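Long-range contacts in pseudopodium-enriched atypical kinase 1 (Homo sapiens, PDB 6BHC), which is a pseudokinase with a protein kinase fold that dimerises in an unusual way and probably acts as a signalling scaffold rather than an active tyrosine kinase: residues A[53-57]-A[124-129]; A[260-264]-A[294-298]; A[286-292]-A[312-316]; A[348-353]-A[426-430]. The protein carries 1 engineered substitution. The contacts are given in a common frame with arbitrary orientation. Residues are numbered along the deposited sequence.

Contact 1: residues A[53-57]-A[124-129]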
loop_
_atom_site.group_PDB
_atom_site.type_symbol
_atom_site.label_atom_id
_atom_site.label_comp_id
_atom_site.label_asym_id
_atom_site.label_seq_id
_atom_site.Cartn_x
_atom_site.Cartn_y
_atom_site.Cartn_z
ATOM N N SER A 53 -19.144 17.627 38.619
ATOM C CA SER A 53 -18.540 16.872 37.530
ATOM C C SER A 53 -17.359 16.037 38.001
ATOM O O SER A 53 -16.944 15.115 37.291
ATOM C CB SER A 53 -18.110 17.819 36.412
ATOM O OG SER A 53 -19.230 18.490 35.870
ATOM N N TRP A 54 -16.811 16.339 39.182
ATOM C CA TRP A 54 -15.754 15.509 39.749
ATOM C C TRP A 54 -16.256 14.107 40.066
ATOM O O TRP A 54 -15.482 13.145 40.024
ATOM C CB TRP A 54 -15.188 16.173 41.005
ATOM C CG TRP A 54 -14.319 15.273 41.827
ATOM C CD1 TRP A 54 -14.662 14.636 42.985
ATOM C CD2 TRP A 54 -12.962 14.906 41.554
ATOM N NE1 TRP A 54 -13.602 13.896 43.450
ATOM C CE2 TRP A 54 -12.546 14.045 42.589
ATOM C CE3 TRP A 54 -12.059 15.223 40.535
ATOM C CZ2 TRP A 54 -11.265 13.497 42.634
ATOM C CZ3 TRP A 54 -10.787 14.678 40.582
ATOM C CH2 TRP A 54 -10.403 13.825 41.624
ATOM N N SER A 55 -17.546 13.972 40.380
ATOM C CA SER A 55 -18.129 12.667 40.658
ATOM C C SER A 55 -18.410 11.868 39.392
ATOM O O SER A 55 -18.614 10.652 39.476
ATOM C CB SER A 55 -19.421 12.831 41.461
ATOM O OG SER A 55 -20.026 11.577 41.723
ATOM N N ASP A 56 -18.425 12.517 38.227
ATOM C CA ASP A 56 -18.665 11.829 36.964
ATOM C C ASP A 56 -17.429 11.124 36.424
ATOM O O ASP A 56 -17.528 10.434 35.404
ATOM C CB ASP A 56 -19.189 12.815 35.916
ATOM C CG ASP A 56 -20.613 13.250 36.186
ATOM O OD1 ASP A 56 -21.361 12.479 36.824
ATOM O OD2 ASP A 56 -20.987 14.362 35.756
ATOM N N PHE A 57 -16.278 11.279 37.067
ATOM C CA PHE A 57 -15.037 10.642 36.634
ATOM C C PHE A 57 -14.661 9.590 37.670
ATOM O O PHE A 57 -14.110 9.911 38.727
ATOM C CB PHE A 57 -13.928 11.674 36.447
ATOM C CG PHE A 57 -14.136 12.569 35.261
ATOM C CD1 PHE A 57 -14.833 13.760 35.387
ATOM C CD2 PHE A 57 -13.643 12.215 34.015
ATOM C CE1 PHE A 57 -15.030 14.584 34.295
ATOM C CE2 PHE A 57 -13.836 13.035 32.920
ATOM C CZ PHE A 57 -14.530 14.221 33.059
ATOM N N PHE A 124 -12.116 22.182 35.075
ATOM C CA PHE A 124 -13.008 22.678 36.117
ATOM C C PHE A 124 -12.276 22.636 37.450
ATOM O O PHE A 124 -11.218 22.014 37.583
ATOM C CB PHE A 124 -14.305 21.861 36.183
ATOM C CG PHE A 124 -14.089 20.392 36.425
ATOM C CD1 PHE A 124 -13.883 19.525 35.365
ATOM C CD2 PHE A 124 -14.098 19.878 37.712
ATOM C CE1 PHE A 124 -13.685 18.173 35.584
ATOM C CE2 PHE A 124 -13.900 18.528 37.939
ATOM C CZ PHE A 124 -13.694 17.675 36.874
ATOM N N LEU A 125 -12.854 23.314 38.438
ATOM C CA LEU A 125 -12.375 23.261 39.810
ATOM C C LEU A 125 -13.078 22.140 40.561
ATOM O O LEU A 125 -14.241 21.824 40.296
ATOM C CB LEU A 125 -12.619 24.592 40.525
ATOM C CG LEU A 125 -11.952 25.839 39.944
ATOM C CD1 LEU A 125 -12.405 27.082 40.695
ATOM C CD2 LEU A 125 -10.439 25.706 39.988
ATOM N N ALA A 126 -12.363 21.539 41.509
ATOM C CA ALA A 126 -12.925 20.429 42.265
ATOM C C ALA A 126 -12.142 20.240 43.554
ATOM O O ALA A 126 -10.934 20.481 43.604
ATOM C CB ALA A 126 -12.914 19.132 41.448
ATOM N N GLU A 127 -12.848 19.798 44.593
ATOM C CA GLU A 127 -12.221 19.425 45.856
ATOM C C GLU A 127 -11.671 18.011 45.723
ATOM O O GLU A 127 -12.433 17.051 45.573
ATOM C CB GLU A 127 -13.223 19.523 47.003
ATOM C CG GLU A 127 -13.711 20.933 47.289
ATOM C CD GLU A 127 -14.723 20.984 48.418
ATOM O OE1 GLU A 127 -15.234 19.914 48.808
ATOM O OE2 GLU A 127 -15.002 22.092 48.918
ATOM N N VAL A 128 -10.350 17.880 45.773
ATOM C CA VAL A 128 -9.685 16.598 45.556
ATOM C C VAL A 128 -9.146 16.090 46.888
ATOM O O VAL A 128 -8.566 16.873 47.655
ATOM C CB VAL A 128 -8.562 16.728 44.512
ATOM C CG1 VAL A 128 -7.961 15.368 44.186
ATOM C CG2 VAL A 128 -9.083 17.398 43.253
ATOM N N PRO A 129 -9.324 14.809 47.212
ATOM C CA PRO A 129 -8.733 14.272 48.445
ATOM C C PRO A 129 -7.215 14.365 48.420
ATOM O O PRO A 129 -6.578 14.169 47.383
ATOM C CB PRO A 129 -9.205 12.814 48.461
ATOM C CG PRO A 129 -10.419 12.796 47.593
ATOM C CD PRO A 129 -10.177 13.820 46.530
#
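Ser53 opens a tight turn: its O accepts a 3.1 Å hydrogen bond from Asp56 N, its OG is held by Gly50, and its CB lies over one face of the Phe124 ring, 4.4 Å from CZ. Trp54 follows with the largest share of the interface. Its CB sits 3.8 Å from Ala126 CB and 4.1 Å from Phe124 CE2, and its t rotamer carries the indole along the strand, so that Trp54 CH2 reaches Val128 CG1 at 3.9 Å and CZ2 comes within 4.1 Å of Pro129 CD. Glu127 O and Val128 CG2 cover one face of the indole. Phe124, Ala126 and Val128 are alternate residues of a strand, which is why all three can meet one surface. By its place in the chain, strand 123-128 corresponds to β4 of the kinase N-lobe; it pairs antiparallel with strand 143-150, and segment 53-57 leads into the first strand of the same sheet. Trp54 also touches Val88 and Ile90 of strand 85-91. After the turn, Phe57 starts strand 57-59 with its CB directed toward segment 124-129; its CE1 lies 4.0 Å from Phe124 CE1, and its ring stacks on Tyr78. Phe49 joins this aromatic group, its ring meeting that of Phe124.

Contact 2: residues A[260-264]-A[294-298]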
loop_
_atom_site.group_PDB
_atom_site.type_symbol
_atom_site.label_atom_id
_atom_site.label_comp_id
_atom_site.label_asym_id
_atom_site.label_seq_id
_atom_site.Cartn_x
_atom_site.Cartn_y
_atom_site.Cartn_z
ATOM N N ASP A 260 17.572 27.044 38.993
ATOM C CA ASP A 260 16.656 27.324 37.896
ATOM C C ASP A 260 17.352 27.982 36.712
ATOM O O ASP A 260 16.915 27.804 35.567
ATOM C CB ASP A 260 15.509 28.218 38.385
ATOM C CG ASP A 260 14.361 28.295 37.394
ATOM O OD1 ASP A 260 14.257 27.404 36.528
ATOM O OD2 ASP A 260 13.555 29.245 37.491
ATOM N N GLN A 261 18.429 28.731 36.959
ATOM C CA GLN A 261 19.175 29.374 35.886
ATOM C C GLN A 261 20.076 28.409 35.125
ATOM O O GLN A 261 20.658 28.804 34.108
ATOM C CB GLN A 261 20.018 30.522 36.446
ATOM C CG GLN A 261 19.203 31.649 37.058
ATOM C CD GLN A 261 20.074 32.702 37.713
ATOM O OE1 GLN A 261 21.269 32.494 37.923
ATOM N NE2 GLN A 261 19.478 33.845 38.040
ATOM N N SER A 262 20.205 27.162 35.587
ATOM C CA SER A 262 21.019 26.188 34.871
ATOM C C SER A 262 20.421 25.822 33.520
ATOM O O SER A 262 21.126 25.257 32.677
ATOM C CB SER A 262 21.203 24.928 35.718
ATOM O OG SER A 262 19.972 24.247 35.893
ATOM N N ARG A 263 19.144 26.132 33.295
ATOM C CA ARG A 263 18.479 25.866 32.027
ATOM C C ARG A 263 18.123 27.148 31.282
ATOM O O ARG A 263 17.296 27.120 30.366
ATOM C CB ARG A 263 17.227 25.020 32.257
ATOM C CG ARG A 263 17.501 23.699 32.953
ATOM C CD ARG A 263 16.229 22.888 33.125
ATOM N NE ARG A 263 16.498 21.602 33.758
ATOM C CZ ARG A 263 16.816 20.496 33.093
ATOM N NH1 ARG A 263 16.902 20.515 31.770
ATOM N NH2 ARG A 263 17.047 19.368 33.753
ATOM N N LEU A 264 18.727 28.270 31.659
ATOM C CA LEU A 264 18.501 29.544 30.995
ATOM C C LEU A 264 19.634 29.827 30.018
ATOM O O LEU A 264 20.809 29.634 30.341
ATOM C CB LEU A 264 18.394 30.683 32.010
ATOM C CG LEU A 264 17.201 30.643 32.963
ATOM C CD1 LEU A 264 17.204 31.875 33.860
ATOM C CD2 LEU A 264 15.901 30.533 32.179
ATOM N N ASN A 294 23.250 17.624 33.337
ATOM C CA ASN A 294 23.161 18.933 32.715
ATOM C C ASN A 294 24.567 19.513 32.563
ATOM O O ASN A 294 25.282 19.655 33.567
ATOM C CB ASN A 294 22.283 19.849 33.569
ATOM C CG ASN A 294 22.114 21.244 32.979
ATOM O OD1 ASN A 294 22.594 21.544 31.887
ATOM N ND2 ASN A 294 21.413 22.104 33.707
ATOM N N PRO A 295 25.005 19.832 31.342
ATOM C CA PRO A 295 26.388 20.307 31.149
ATOM C C PRO A 295 26.757 21.497 32.012
ATOM O O PRO A 295 27.933 21.659 32.366
ATOM C CB PRO A 295 26.423 20.669 29.658
ATOM C CG PRO A 295 25.362 19.839 29.042
ATOM C CD PRO A 295 24.280 19.697 30.067
ATOM N N PHE A 296 25.788 22.338 32.361
ATOM C CA PHE A 296 26.027 23.496 33.207
ATOM C C PHE A 296 25.880 23.172 34.687
ATOM O O PHE A 296 25.962 24.079 35.522
ATOM C CB PHE A 296 25.090 24.633 32.794
ATOM C CG PHE A 296 25.161 24.952 31.327
ATOM C CD1 PHE A 296 26.105 25.843 30.845
ATOM C CD2 PHE A 296 24.304 24.336 30.428
ATOM C CE1 PHE A 296 26.183 26.129 29.497
ATOM C CE2 PHE A 296 24.377 24.615 29.077
ATOM C CZ PHE A 296 25.318 25.513 28.610
ATOM N N ASP A 297 25.660 21.901 35.022
ATOM C CA ASP A 297 25.818 21.402 36.381
ATOM C C ASP A 297 27.092 20.592 36.567
ATOM O O ASP A 297 27.649 20.580 37.669
ATOM C CB ASP A 297 24.618 20.538 36.783
ATOM C CG ASP A 297 23.370 21.355 37.038
ATOM O OD1 ASP A 297 23.487 22.476 37.573
ATOM O OD2 ASP A 297 22.268 20.869 36.705
ATOM N N GLU A 298 27.561 19.910 35.517
ATOM C CA GLU A 298 28.828 19.190 35.606
ATOM C C GLU A 298 30.011 20.149 35.538
ATOM O O GLU A 298 31.012 19.962 36.242
ATOM C CB GLU A 298 28.913 18.147 34.493
ATOM C CG GLU A 298 30.233 17.393 34.428
ATOM C CD GLU A 298 30.266 16.378 33.304
ATOM O OE1 GLU A 298 29.273 16.296 32.551
ATOM O OE2 GLU A 298 31.282 15.664 33.176
#
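Ser262 presses its side chain against the start of helix 295-298, with CB 3.8 Å from Asp297 OD1 and OG 3.4 Å from Asn294 ND2; OG is hydrogen-bonded to Arg259 O. Asn294 answers with a weak but nearly straight hydrogen bond from ND2 to Ser262 O (3.3 Å, 174°). The same amide works inward as well. As the N-cap of the helix, Asn294 accepts from Phe296 N through OD1 (3.3 Å, weak), and ND2 gives a further weak bond to Asp297 OD2 at 3.4 Å. Segment 260-264 runs into the APE motif that closes the activation segment of protein kinases, and segment 294-298 belongs to the connection that follows helix 277-289, the counterpart of αF. Phe296 turns toward the activation segment, its CD2 4.0 Å from Ser262 O, and its ring also meets Phe280 of αF. Arg263 starts away from the helix, yet its CG passes 4.3 Å from Asn294 ND2 before the guanidinium forms a salt bridge with Glu288.

Contact 3: residues A[286-292]-A[312-316]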
loop_
_atom_site.group_PDB
_atom_site.type_symbol
_atom_site.label_atom_id
_atom_site.label_comp_id
_atom_site.label_asym_id
_atom_site.label_seq_id
_atom_site.Cartn_x
_atom_site.Cartn_y
_atom_site.Cartn_z
ATOM N N ILE A 286 19.419 16.744 25.389
ATOM C CA ILE A 286 20.176 15.705 24.696
ATOM C C ILE A 286 21.138 15.019 25.654
ATOM O O ILE A 286 21.256 13.788 25.666
ATOM C CB ILE A 286 20.914 16.298 23.482
ATOM C CG1 ILE A 286 19.913 16.764 22.426
ATOM C CG2 ILE A 286 21.883 15.279 22.897
ATOM C CD1 ILE A 286 20.561 17.300 21.171
ATOM N N TYR A 287 21.836 15.803 26.477
ATOM C CA TYR A 287 22.727 15.220 27.475
ATOM C C TYR A 287 21.953 14.382 28.485
ATOM O O TYR A 287 22.373 13.271 28.831
ATOM C CB TYR A 287 23.507 16.326 28.184
ATOM C CG TYR A 287 24.709 16.838 27.422
ATOM C CD1 TYR A 287 24.567 17.755 26.384
ATOM C CD2 TYR A 287 25.991 16.415 27.751
ATOM C CE1 TYR A 287 25.670 18.227 25.692
ATOM C CE2 TYR A 287 27.097 16.881 27.066
ATOM C CZ TYR A 287 26.932 17.785 26.040
ATOM O OH TYR A 287 28.037 18.245 25.363
ATOM N N GLU A 288 20.817 14.894 28.964
ATOM C CA GLU A 288 20.067 14.194 30.003
ATOM C C GLU A 288 19.456 12.900 29.478
ATOM O O GLU A 288 19.469 11.877 30.173
ATOM C CB GLU A 288 18.988 15.114 30.574
ATOM C CG GLU A 288 19.554 16.320 31.315
ATOM C CD GLU A 288 18.479 17.226 31.888
ATOM O OE1 GLU A 288 17.414 17.371 31.254
ATOM O OE2 GLU A 288 18.704 17.793 32.979
ATOM N N MET A 289 18.922 12.920 28.255
ATOM C CA MET A 289 18.384 11.702 27.660
ATOM C C MET A 289 19.461 10.654 27.413
ATOM O O MET A 289 19.146 9.461 27.346
ATOM C CB MET A 289 17.660 12.026 26.354
ATOM C CG MET A 289 16.406 12.859 26.549
ATOM S SD MET A 289 15.486 13.109 25.022
ATOM C CE MET A 289 14.956 11.434 24.670
ATOM N N LEU A 290 20.720 11.068 27.277
ATOM C CA LEU A 290 21.835 10.141 27.162
ATOM C C LEU A 290 22.442 9.793 28.517
ATOM O O LEU A 290 23.605 9.377 28.578
ATOM C CB LEU A 290 22.903 10.717 26.231
ATOM C CG LEU A 290 22.437 10.910 24.789
ATOM C CD1 LEU A 290 23.537 11.533 23.949
ATOM C CD2 LEU A 290 21.976 9.587 24.189
ATOM N N HIS A 291 21.677 9.964 29.598
ATOM C CA HIS A 291 22.106 9.619 30.954
ATOM C C HIS A 291 23.354 10.390 31.370
ATOM O O HIS A 291 24.198 9.883 32.112
ATOM C CB HIS A 291 22.320 8.110 31.097
ATOM C CG HIS A 291 21.079 7.308 30.865
ATOM N ND1 HIS A 291 20.826 6.652 29.680
ATOM C CD2 HIS A 291 20.006 7.076 31.659
ATOM C CE1 HIS A 291 19.658 6.040 29.757
ATOM N NE2 HIS A 291 19.139 6.282 30.948
ATOM N N LEU A 292 23.472 11.623 30.901
ATOM C CA LEU A 292 24.527 12.525 31.316
ATOM C C LEU A 292 23.934 13.689 32.101
ATOM O O LEU A 292 22.772 14.052 31.893
ATOM C CB LEU A 292 25.300 13.068 30.109
ATOM C CG LEU A 292 25.890 12.021 29.162
ATOM C CD1 LEU A 292 26.483 12.690 27.932
ATOM C CD2 LEU A 292 26.935 11.183 29.881
ATOM N N LEU A 312 32.452 22.191 26.283
ATOM C CA LEU A 312 31.306 21.382 26.668
ATOM C C LEU A 312 31.740 19.957 27.011
ATOM O O LEU A 312 32.690 19.429 26.427
ATOM C CB LEU A 312 30.269 21.354 25.547
ATOM C CG LEU A 312 29.533 22.665 25.266
ATOM C CD1 LEU A 312 28.639 22.528 24.045
ATOM C CD2 LEU A 312 28.720 23.093 26.479
ATOM N N PRO A 313 31.061 19.315 27.964
ATOM C CA PRO A 313 31.395 17.924 28.294
ATOM C C PRO A 313 31.156 17.004 27.105
ATOM O O PRO A 313 30.210 17.185 26.336
ATOM C CB PRO A 313 30.453 17.597 29.458
ATOM C CG PRO A 313 30.071 18.928 30.029
ATOM C CD PRO A 313 30.030 19.864 28.859
ATOM N N ARG A 314 32.028 16.008 26.963
ATOM C CA ARG A 314 31.996 15.122 25.808
ATOM C C ARG A 314 30.937 14.042 25.987
ATOM O O ARG A 314 30.866 13.393 27.035
ATOM C CB ARG A 314 33.367 14.480 25.594
ATOM C CG ARG A 314 34.512 15.473 25.480
ATOM C CD ARG A 314 34.464 16.239 24.168
ATOM N NE ARG A 314 35.448 17.318 24.136
ATOM C CZ ARG A 314 36.719 17.165 23.777
ATOM N NH1 ARG A 314 37.168 15.970 23.416
ATOM N NH2 ARG A 314 37.540 18.204 23.781
ATOM N N ILE A 315 30.119 13.850 24.961
ATOM C CA ILE A 315 29.156 12.746 24.957
ATOM C C ILE A 315 29.887 11.460 24.599
ATOM O O ILE A 315 30.644 11.440 23.612
ATOM C CB ILE A 315 28.023 13.029 23.975
ATOM C CG1 ILE A 315 27.194 14.225 24.449
ATOM C CG2 ILE A 315 27.147 11.796 23.804
ATOM C CD1 ILE A 315 26.027 14.559 23.549
ATOM N N PRO A 316 29.712 10.381 25.363
ATOM C CA PRO A 316 30.419 9.133 25.056
ATOM C C PRO A 316 30.054 8.606 23.674
ATOM O O PRO A 316 28.905 8.690 23.237
ATOM C CB PRO A 316 29.956 8.180 26.164
ATOM C CG PRO A 316 29.507 9.075 27.274
ATOM C CD PRO A 316 28.925 10.282 26.605
#
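Ile315 is the knob here, and the hollow that takes it is built from four side chains at the end of helix 277-289 and just beyond. Its CG1 lies over the face of the Tyr287 ring, 4.1 Å from the centroid, in a CH-pi contact, and 3.9 Å from Leu292 CD1. Leu290 CD1 closes in on Ile315 CG2 at 3.6 Å, while Ile286 CG2 stands 4.3 Å from Ile315 CD1. Tyr287 in turn projects onto segment 312-316: OH donates to Pro313 O at 2.6 Å and lies 3.8 Å from Leu312 CB, and CE2 is 4.2 Å from Pro313 CB. Pro316 widens the fit, its CD 3.7 Å from Leu292 CD1. Segment 312-316 runs along this surface with extended, polyproline-II-like backbone angles at all five residues. Gln326 pins it further by bonding both Tyr287 OH and Ile315 N. Leu292 is brought round by a Schellman motif, with His291 at C-prime and Leu292 N bonded to Tyr287 O (2.9 Å), which ends the αF helix of the kinase C-lobe.

Contact 4: residues A[348-353]-A[426-430]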
loop_
_atom_site.group_PDB
_atom_site.type_symbol
_atom_site.label_atom_id
_atom_site.label_comp_id
_atom_site.label_asym_id
_atom_site.label_seq_id
_atom_site.Cartn_x
_atom_site.Cartn_y
_atom_site.Cartn_z
ATOM N N GLY A 348 16.166 18.651 10.882
ATOM C CA GLY A 348 16.848 18.066 9.742
ATOM C C GLY A 348 18.033 17.209 10.131
ATOM O O GLY A 348 18.311 16.203 9.478
ATOM N N ILE A 349 18.743 17.589 11.192
ATOM C CA ILE A 349 19.838 16.765 11.688
ATOM C C ILE A 349 19.303 15.441 12.220
ATOM O O ILE A 349 19.820 14.368 11.892
ATOM C CB ILE A 349 20.635 17.530 12.759
ATOM C CG1 ILE A 349 21.351 18.730 12.131
ATOM C CG2 ILE A 349 21.626 16.608 13.459
ATOM C CD1 ILE A 349 22.224 19.501 13.095
ATOM N N LEU A 350 18.244 15.499 13.034
ATOM C CA LEU A 350 17.661 14.279 13.583
ATOM C C LEU A 350 17.128 13.374 12.481
ATOM O O LEU A 350 17.290 12.150 12.541
ATOM C CB LEU A 350 16.554 14.633 14.573
ATOM C CG LEU A 350 17.030 15.295 15.867
ATOM C CD1 LEU A 350 15.864 15.907 16.621
ATOM C CD2 LEU A 350 17.760 14.285 16.737
ATOM N N GLN A 351 16.490 13.957 11.463
ATOM C CA GLN A 351 16.047 13.164 10.322
ATOM C C GLN A 351 17.228 12.524 9.606
ATOM O O GLN A 351 17.141 11.380 9.142
ATOM C CB GLN A 351 15.248 14.039 9.358
ATOM C CG GLN A 351 13.909 14.500 9.904
ATOM C CD GLN A 351 13.295 15.608 9.074
ATOM O OE1 GLN A 351 14.005 16.405 8.459
ATOM N NE2 GLN A 351 11.968 15.666 9.052
ATOM N N CYS A 352 18.348 13.245 9.513
ATOM C CA CYS A 352 19.523 12.696 8.848
ATOM C C CYS A 352 20.129 11.548 9.646
ATOM O O CYS A 352 20.581 10.554 9.066
ATOM C CB CYS A 352 20.561 13.792 8.616
ATOM S SG CYS A 352 22.070 13.198 7.824
ATOM N N LEU A 353 20.157 11.666 10.976
ATOM C CA LEU A 353 20.704 10.585 11.791
ATOM C C LEU A 353 19.826 9.341 11.742
ATOM O O LEU A 353 20.334 8.219 11.851
ATOM C CB LEU A 353 20.879 11.050 13.239
ATOM C CG LEU A 353 21.816 12.233 13.492
ATOM C CD1 LEU A 353 21.899 12.548 14.981
ATOM C CD2 LEU A 353 23.199 11.966 12.919
ATOM N N ILE A 426 22.189 20.538 5.973
ATOM C CA ILE A 426 22.314 19.639 7.117
ATOM C C ILE A 426 23.651 18.907 7.085
ATOM O O ILE A 426 24.299 18.729 8.123
ATOM C CB ILE A 426 21.130 18.655 7.153
ATOM C CG1 ILE A 426 19.820 19.409 7.378
ATOM C CG2 ILE A 426 21.329 17.612 8.244
ATOM C CD1 ILE A 426 19.803 20.227 8.654
ATOM N N VAL A 427 24.084 18.473 5.899
ATOM C CA VAL A 427 25.354 17.761 5.784
ATOM C C VAL A 427 26.513 18.663 6.187
ATOM O O VAL A 427 27.406 18.251 6.937
ATOM C CB VAL A 427 25.531 17.213 4.355
ATOM C CG1 VAL A 427 26.971 16.782 4.123
ATOM C CG2 VAL A 427 24.583 16.049 4.111
ATOM N N LYS A 428 26.514 19.910 5.706
ATOM C CA LYS A 428 27.613 20.817 6.019
ATOM C C LYS A 428 27.687 21.122 7.510
ATOM O O LYS A 428 28.769 21.422 8.025
ATOM C CB LYS A 428 27.478 22.105 5.205
ATOM C CG LYS A 428 27.841 21.934 3.734
ATOM C CD LYS A 428 27.843 23.258 2.981
ATOM C CE LYS A 428 26.436 23.805 2.801
ATOM N NZ LYS A 428 26.420 25.026 1.948
ATOM N N ILE A 429 26.560 21.044 8.220
ATOM C CA ILE A 429 26.592 21.214 9.669
ATOM C C ILE A 429 27.208 19.990 10.336
ATOM O O ILE A 429 27.990 20.112 11.287
ATOM C CB ILE A 429 25.179 21.504 10.206
ATOM C CG1 ILE A 429 24.667 22.843 9.674
ATOM C CG2 ILE A 429 25.173 21.510 11.728
ATOM C CD1 ILE A 429 23.247 23.165 10.099
ATOM N N LEU A 430 26.882 18.795 9.843
ATOM C CA LEU A 430 27.382 17.561 10.438
ATOM C C LEU A 430 28.810 17.225 10.029
ATOM O O LEU A 430 29.397 16.305 10.607
ATOM C CB LEU A 430 26.468 16.391 10.071
ATOM C CG LEU A 430 25.087 16.384 10.726
ATOM C CD1 LEU A 430 24.261 15.220 10.202
ATOM C CD2 LEU A 430 25.218 16.316 12.239
#
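Ile349, Ile426 and Leu430 bury the most surface where the axes of the helical segments 348-353 and 426-430 run at 82° to each other and come within 10.0 Å. Ile349 meets three residues of the other helix: its CG1 is 4.0 Å from Ile426 CG2, its CD1 3.8 Å from Ile429 CG2, and its CG2 3.8 Å from Leu430 CD2. Ile426 is directed toward segment 348-353. Its CD1 lies 3.8 Å from Ile349 N and its CG2 3.6 Å from Gly348 O and 3.9 Å from Cys352 CB; a CB on Gly348 would fall 2.7 Å from Ile426 CD1, so the bare backbone there allows this close approach. Leu430, one turn on, fits between Ile349 and Cys352, with CD1 3.8 Å from Cys352 SG and 4.4 Å from Leu353 CD2. The side chains that meet across the contact are apolar. Helix 343-354, probably αI of the C-lobe, turns Leu350 onto helices 173-194 and 322-332, whereas the chain's last helix, 420-430, sets Val427 against Phe362 and Phe365 of helix 359-367.

Overall arrangement
Contact 1 stands alone in the N-lobe sheet, its centre about 38, 42 and 48 Å from those of contacts 2, 3 and 4, and it closes before any of them opens. Contacts 2 and 3 interlock in the C-lobe, with centres about 13 Å apart and segments alternating along the chain. They touch through the salt bridge Arg263 NH2 to Glu288 OE2 (2.4 Å) and through Pro295 packed on Tyr287 and Pro313, so the activation segment is tied to helix 277-289 and its following loops. Contact 4 comes last, about 19 Å from contact 3 between centres; Ile286 and Ile349 both rest on Leu328 of helix 322-332, which links the C-lobe core to the C-terminal helices.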